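Local coordinates for protein inner kinetochore subunit cnp3 (Schizosaccharomyces pombe, PDB 6O2D) that is a component of the inner kinetochore network, the platform for outer kinetochore assembly within the complex that attaches chromosomes to spindle microtubules, at residues 53-58 / 70-75. Numbering follows the deposited sequence.
Sequences QLKFAS and VVEMPA
Glu72 sets its CG anti to the backbone N (chi1 -179°) and runs on extended, whereas Lys55 starts with CG beside its own N and then bends at chi2 and chi3. The two side chains therefore lie side by side, and NZ of Lys55 meets OE2 of Glu72 at 3.0 Å in a salt bridge. An alanine in place of Lys55 would remove this ammonium and would probably leave the Glu72 carboxylate more dependent on its long, weak ion pair with Arg134. Beneath the charges, antiparallel pairing joins the strands. Ala57 N donates to Val70 O at 3.0 Å, nearly along the C=O axis. Val70 N returns a bond to Ala57 O at 3.0 Å. Toward the start of segment 53-58, Lys55 N reaches Glu72 O at 3.1 Å, but the reverse bond is weak. On the other face, Val71 splits its methyls: CG1 meets CD1 of Leu54 at 3.8 Å and CG2 meets CB of Phe56 at 3.5 Å. The contact thus ties the two strands of a beta hairpin at one edge of the cupin domain's five-stranded sheet, where strand 66-73 pairs on its far side with strand 133-140, whose Tyr137 touches Phe56 and Val71.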
# COMPACT_ATOMS: atom_id res chain seq x y z
N GLN B 53 -0.83 8.83 -21.36
CA GLN B 53 -2.15 8.20 -21.39
C GLN B 53 -2.28 7.15 -20.29
O GLN B 53 -2.09 5.93 -20.51
CB GLN B 53 -2.43 7.55 -22.74
CG GLN B 53 -1.21 6.97 -23.42
CD GLN B 53 -0.64 7.89 -24.48
OE1 GLN B 53 0.08 8.85 -24.17
NE2 GLN B 53 -0.95 7.61 -25.74
N LEU B 54 -2.61 7.64 -19.10
CA LEU B 54 -2.99 6.78 -17.99
C LEU B 54 -4.05 7.45 -17.13
O LEU B 54 -4.25 8.66 -17.18
CB LEU B 54 -1.80 6.34 -17.12
CG LEU B 54 -1.09 7.31 -16.14
CD1 LEU B 54 -1.78 7.44 -14.81
CD2 LEU B 54 0.37 6.89 -15.94
N LYS B 55 -4.64 6.67 -16.24
CA LYS B 55 -5.73 7.09 -15.39
C LYS B 55 -5.26 7.06 -13.95
O LYS B 55 -4.36 6.31 -13.60
CB LYS B 55 -6.92 6.12 -15.60
CG LYS B 55 -7.25 5.79 -17.17
CD LYS B 55 -8.63 6.00 -17.61
CE LYS B 55 -8.86 4.64 -18.27
NZ LYS B 55 -10.18 4.00 -18.40
N PHE B 56 -5.82 7.94 -13.15
CA PHE B 56 -5.54 7.77 -11.75
C PHE B 56 -6.56 8.53 -10.94
O PHE B 56 -7.27 9.42 -11.43
CB PHE B 56 -4.09 8.15 -11.39
CG PHE B 56 -3.93 9.53 -10.90
CD1 PHE B 56 -4.21 10.59 -11.73
CD2 PHE B 56 -3.46 9.78 -9.62
CE1 PHE B 56 -4.07 11.86 -11.31
CE2 PHE B 56 -3.30 11.06 -9.18
CZ PHE B 56 -3.61 12.10 -10.03
N ALA B 57 -6.64 8.12 -9.68
CA ALA B 57 -7.36 8.86 -8.66
C ALA B 57 -6.66 8.56 -7.35
O ALA B 57 -6.41 7.40 -7.02
CB ALA B 57 -8.83 8.45 -8.62
N SER B 58 -6.33 9.61 -6.62
CA SER B 58 -5.82 9.47 -5.26
C SER B 58 -7.01 9.26 -4.33
O SER B 58 -7.95 10.06 -4.32
CB SER B 58 -4.99 10.69 -4.87
OG SER B 58 -5.79 11.73 -4.35
N VAL B 70 -5.48 4.53 -7.22
CA VAL B 70 -5.65 3.55 -8.28
C VAL B 70 -5.25 4.18 -9.61
O VAL B 70 -5.55 5.35 -9.88
CB VAL B 70 -7.10 3.01 -8.34
CG1 VAL B 70 -8.12 4.15 -8.35
CG2 VAL B 70 -7.31 2.09 -9.55
N VAL B 71 -4.54 3.40 -10.42
CA VAL B 71 -4.16 3.75 -11.78
C VAL B 71 -4.64 2.62 -12.68
O VAL B 71 -4.53 1.44 -12.32
CB VAL B 71 -2.62 3.95 -11.93
CG1 VAL B 71 -2.20 3.95 -13.40
CG2 VAL B 71 -2.16 5.21 -11.22
N GLU B 72 -5.19 3.00 -13.85
CA GLU B 72 -5.56 2.07 -14.92
C GLU B 72 -4.80 2.44 -16.19
O GLU B 72 -4.59 3.62 -16.47
CB GLU B 72 -7.05 2.10 -15.26
CG GLU B 72 -7.40 1.11 -16.35
CD GLU B 72 -8.80 1.22 -16.81
OE1 GLU B 72 -9.68 1.29 -15.93
OE2 GLU B 72 -9.00 1.26 -18.04
N MSE B 73 -4.42 1.44 -16.97
CA MSE B 73 -3.73 1.69 -18.23
C MSE B 73 -4.42 0.99 -19.38
O MSE B 73 -4.57 -0.24 -19.38
CB MSE B 73 -2.29 1.23 -18.10
CG MSE B 73 -1.54 2.17 -17.19
SE MSE B 73 0.34 1.83 -17.15
CE MSE B 73 0.37 0.23 -16.05
N PRO B 74 -4.87 1.76 -20.36
CA PRO B 74 -5.53 1.17 -21.53
C PRO B 74 -4.57 0.28 -22.31
O PRO B 74 -3.37 0.20 -22.04
CB PRO B 74 -5.96 2.39 -22.36
CG PRO B 74 -5.89 3.56 -21.40
CD PRO B 74 -4.81 3.23 -20.43
N ALA B 75 -5.12 -0.41 -23.29
CA ALA B 75 -4.33 -1.29 -24.14
C ALA B 75 -3.31 -0.49 -24.93
O ALA B 75 -3.62 0.56 -25.49
CB ALA B 75 -5.24 -2.06 -25.09